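Local atomic coordinates of alpha-galactosidase (Lactobacillus brevis, PDB entry 3MI6), a protein that probably hydrolyses terminal, non-reducing alpha-D-galactose residues from alpha-D-galactosides, as a glycoside hydrolase of family 36. Residues Y108-K114 with A131-V136. Residues are numbered along the deposited sequence; the frame is centred on the assembly and turned at random.
Sequences YQLLTGK and AQTLVV
Tyr108 lays its ring obliquely against Leu134, CD2 lying 4.0 Å from CD1 of the leucine, while Phe12 meets the same ring edge-to-face. With CG held between backbone N and carbonyl carbon (chi1 84°), the ring extends from the strand on the face where Leu134 and Val136 pack against Phe23. Gln109 and Val135 form an antiparallel hydrogen-bonded pair; Val135 N reaches Gln109 O at 2.9 Å in an almost straight bond (177°). Leu110 turns CD2 to within 3.5 Å of Thr133 O, and Ile3 touches both Leu110 and Leu134 on that face. The two segments belong to neighbouring antiparallel strands of the large sheet in the family 36 N-terminal domain: 103-112 is an outermost strand within the chain, and 132-140 lies between it and 146-154. At Leu111 the pairing is uneven: its N is 2.8 Å from Thr133 O, but the return bond from Thr133 N to Leu111 O is weak. Past Thr112, Gly113 N approaches Ala131 O from above the carbonyl plane, at 2.9 Å. Gly113 O receives the hydroxyl of Thr133, OG1 lying 2.8 Å away in the carbonyl plane, on a lone pair. A valine in place of Thr133 would probably leave that carbonyl without its hydroxyl donor and the turn into Lys114 less firmly fixed. Lys114 CD passes 3.6 Å from Thr133 OG1 as the bent chain carries NZ to a salt bridge with Glu295.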
ATOM      1  N   TYR D 108      28.031  12.635 -38.343  1.00 45.71           N
ATOM      2  CA  TYR D 108      27.331  13.532 -37.433  1.00 44.22           C
ATOM      3  C   TYR D 108      27.699  14.982 -37.701  1.00 44.53           C
ATOM      4  O   TYR D 108      28.683  15.265 -38.370  1.00 47.78           O
ATOM      5  CB  TYR D 108      27.662  13.192 -35.980  1.00 45.44           C
ATOM      6  CG  TYR D 108      28.947  13.823 -35.486  1.00 45.26           C
ATOM      7  CD1 TYR D 108      30.130  13.109 -35.467  1.00 45.77           C
ATOM      8  CD2 TYR D 108      28.974  15.137 -35.045  1.00 43.98           C
ATOM      9  CE1 TYR D 108      31.298  13.686 -35.021  1.00 45.28           C
ATOM     10  CE2 TYR D 108      30.130  15.714 -34.605  1.00 43.33           C
ATOM     11  CZ  TYR D 108      31.288  14.983 -34.592  1.00 43.14           C
ATOM     12  OH  TYR D 108      32.451  15.556 -34.155  1.00 46.86           O
ATOM     13  N   GLN D 109      26.920  15.896 -37.143  1.00 44.75           N
ATOM     14  CA  GLN D 109      27.191  17.323 -37.257  1.00 47.48           C
ATOM     15  C   GLN D 109      26.848  18.044 -35.943  1.00 48.16           C
ATOM     16  O   GLN D 109      25.888  17.677 -35.274  1.00 47.99           O
ATOM     17  CB  GLN D 109      26.376  17.885 -38.409  1.00 48.14           C
ATOM     18  CG  GLN D 109      26.517  19.363 -38.638  1.00 52.53           C
ATOM     19  CD  GLN D 109      25.722  19.805 -39.855  1.00 59.22           C
ATOM     20  OE1 GLN D 109      24.729  19.164 -40.224  1.00 53.11           O
ATOM     21  NE2 GLN D 109      26.149  20.904 -40.485  1.00 58.61           N
ATOM     22  N   LEU D 110      27.635  19.052 -35.567  1.00 50.32           N
ATOM     23  CA  LEU D 110      27.419  19.794 -34.316  1.00 46.90           C
ATOM     24  C   LEU D 110      27.215  21.281 -34.590  1.00 50.17           C
ATOM     25  O   LEU D 110      28.115  21.956 -35.075  1.00 53.16           O
ATOM     26  CB  LEU D 110      28.607  19.616 -33.366  1.00 50.78           C
ATOM     27  CG  LEU D 110      28.380  19.478 -31.849  1.00 52.06           C
ATOM     28  CD1 LEU D 110      29.588  20.012 -31.091  1.00 46.71           C
ATOM     29  CD2 LEU D 110      27.109  20.172 -31.370  1.00 47.22           C
ATOM     30  N   LEU D 111      26.029  21.792 -34.280  1.00 50.08           N
ATOM     31  CA  LEU D 111      25.718  23.186 -34.557  1.00 48.50           C
ATOM     32  C   LEU D 111      25.698  23.959 -33.263  1.00 48.85           C
ATOM     33  O   LEU D 111      25.813  23.389 -32.187  1.00 51.22           O
ATOM     34  CB  LEU D 111      24.357  23.322 -35.250  1.00 51.15           C
ATOM     35  CG  LEU D 111      24.130  22.547 -36.558  1.00 55.48           C
ATOM     36  CD1 LEU D 111      22.633  22.425 -36.897  1.00 48.06           C
ATOM     37  CD2 LEU D 111      24.925  23.159 -37.722  1.00 52.79           C
ATOM     38  N   THR D 112      25.553  25.268 -33.374  1.00 48.31           N
ATOM     39  CA  THR D 112      25.424  26.109 -32.208  1.00 45.40           C
ATOM     40  C   THR D 112      24.021  26.689 -32.162  1.00 48.81           C
ATOM     41  O   THR D 112      23.405  26.968 -33.201  1.00 45.89           O
ATOM     42  CB  THR D 112      26.471  27.226 -32.208  1.00 50.92           C
ATOM     43  OG1 THR D 112      27.704  26.710 -31.690  1.00 53.43           O
ATOM     44  CG2 THR D 112      26.014  28.400 -31.343  1.00 48.12           C
ATOM     45  N   GLY D 113      23.512  26.847 -30.946  1.00 49.68           N
ATOM     46  CA  GLY D 113      22.159  27.323 -30.740  1.00 46.34           C
ATOM     47  C   GLY D 113      21.149  26.290 -31.194  1.00 45.26           C
ATOM     48  O   GLY D 113      21.381  25.083 -31.102  1.00 43.30           O
ATOM     49  N   LYS D 114      20.032  26.778 -31.711  1.00 44.55           N
ATOM     50  CA  LYS D 114      18.934  25.922 -32.102  1.00 43.12           C
ATOM     51  C   LYS D 114      17.981  26.754 -32.964  1.00 45.02           C
ATOM     52  O   LYS D 114      17.549  27.830 -32.559  1.00 45.61           O
ATOM     53  CB  LYS D 114      18.249  25.367 -30.838  1.00 43.07           C
ATOM     54  CG  LYS D 114      16.918  24.638 -31.051  1.00 42.87           C
ATOM     55  CD  LYS D 114      17.092  23.331 -31.809  1.00 41.73           C
ATOM     56  CE  LYS D 114      15.838  22.461 -31.758  1.00 38.62           C
ATOM     57  NZ  LYS D 114      14.709  23.039 -32.498  1.00 34.74           N
ATOM     58  N   ALA D 131      22.965  26.886 -25.897  1.00 43.70           N
ATOM     59  CA  ALA D 131      22.372  25.683 -26.482  1.00 43.18           C
ATOM     60  C   ALA D 131      23.205  25.156 -27.638  1.00 42.81           C
ATOM     61  O   ALA D 131      23.990  25.880 -28.234  1.00 45.33           O
ATOM     62  CB  ALA D 131      20.936  25.921 -26.922  1.00 37.47           C
ATOM     63  N   GLN D 132      23.026  23.880 -27.943  1.00 42.29           N
ATOM     64  CA  GLN D 132      23.760  23.220 -29.007  1.00 43.46           C
ATOM     65  C   GLN D 132      22.835  22.207 -29.680  1.00 44.22           C
ATOM     66  O   GLN D 132      21.991  21.607 -29.024  1.00 43.62           O
ATOM     67  CB  GLN D 132      24.986  22.493 -28.440  1.00 43.56           C
ATOM     68  CG  GLN D 132      25.980  23.357 -27.669  1.00 41.67           C
ATOM     69  CD  GLN D 132      27.289  22.623 -27.378  1.00 41.64           C
ATOM     70  OE1 GLN D 132      28.280  22.807 -28.079  1.00 43.24           O
ATOM     71  NE2 GLN D 132      27.291  21.780 -26.348  1.00 40.67           N
ATOM     72  N   THR D 133      22.976  22.016 -30.987  1.00 46.30           N
ATOM     73  CA  THR D 133      22.200  20.985 -31.658  1.00 41.81           C
ATOM     74  C   THR D 133      23.151  19.969 -32.263  1.00 41.93           C
ATOM     75  O   THR D 133      24.060  20.331 -32.996  1.00 44.82           O
ATOM     76  CB  THR D 133      21.273  21.553 -32.764  1.00 42.16           C
ATOM     77  OG1 THR D 133      20.555  22.684 -32.275  1.00 40.88           O
ATOM     78  CG2 THR D 133      20.274  20.510 -33.220  1.00 41.14           C
ATOM     79  N   LEU D 134      22.935  18.703 -31.923  1.00 42.92           N
ATOM     80  CA  LEU D 134      23.702  17.578 -32.439  1.00 40.45           C
ATOM     81  C   LEU D 134      22.803  16.840 -33.415  1.00 41.66           C
ATOM     82  O   LEU D 134      21.676  16.495 -33.065  1.00 43.10           O
ATOM     83  CB  LEU D 134      24.080  16.640 -31.291  1.00 37.96           C
ATOM     84  CG  LEU D 134      24.793  15.333 -31.660  1.00 41.07           C
ATOM     85  CD1 LEU D 134      26.213  15.595 -32.122  1.00 41.37           C
ATOM     86  CD2 LEU D 134      24.805  14.349 -30.515  1.00 34.53           C
ATOM     87  N   VAL D 135      23.277  16.615 -34.638  1.00 40.77           N
ATOM     88  CA  VAL D 135      22.499  15.877 -35.629  1.00 38.98           C
ATOM     89  C   VAL D 135      23.216  14.598 -36.017  1.00 40.33           C
ATOM     90  O   VAL D 135      24.302  14.640 -36.567  1.00 43.54           O
ATOM     91  CB  VAL D 135      22.264  16.685 -36.907  1.00 37.75           C
ATOM     92  CG1 VAL D 135      21.359  15.910 -37.854  1.00 35.53           C
ATOM     93  CG2 VAL D 135      21.680  18.031 -36.588  1.00 36.56           C
ATOM     94  N   VAL D 136      22.602  13.456 -35.747  1.00 38.75           N
ATOM     95  CA  VAL D 136      23.274  12.187 -35.962  1.00 42.70           C
ATOM     96  C   VAL D 136      22.600  11.408 -37.079  1.00 45.20           C
ATOM     97  O   VAL D 136      21.547  10.806 -36.877  1.00 43.72           O
ATOM     98  CB  VAL D 136      23.299  11.339 -34.670  1.00 39.37           C
ATOM     99  CG1 VAL D 136      23.928   9.990 -34.928  1.00 39.22           C
ATOM    100  CG2 VAL D 136      24.053  12.063 -33.590  1.00 39.68           C
TER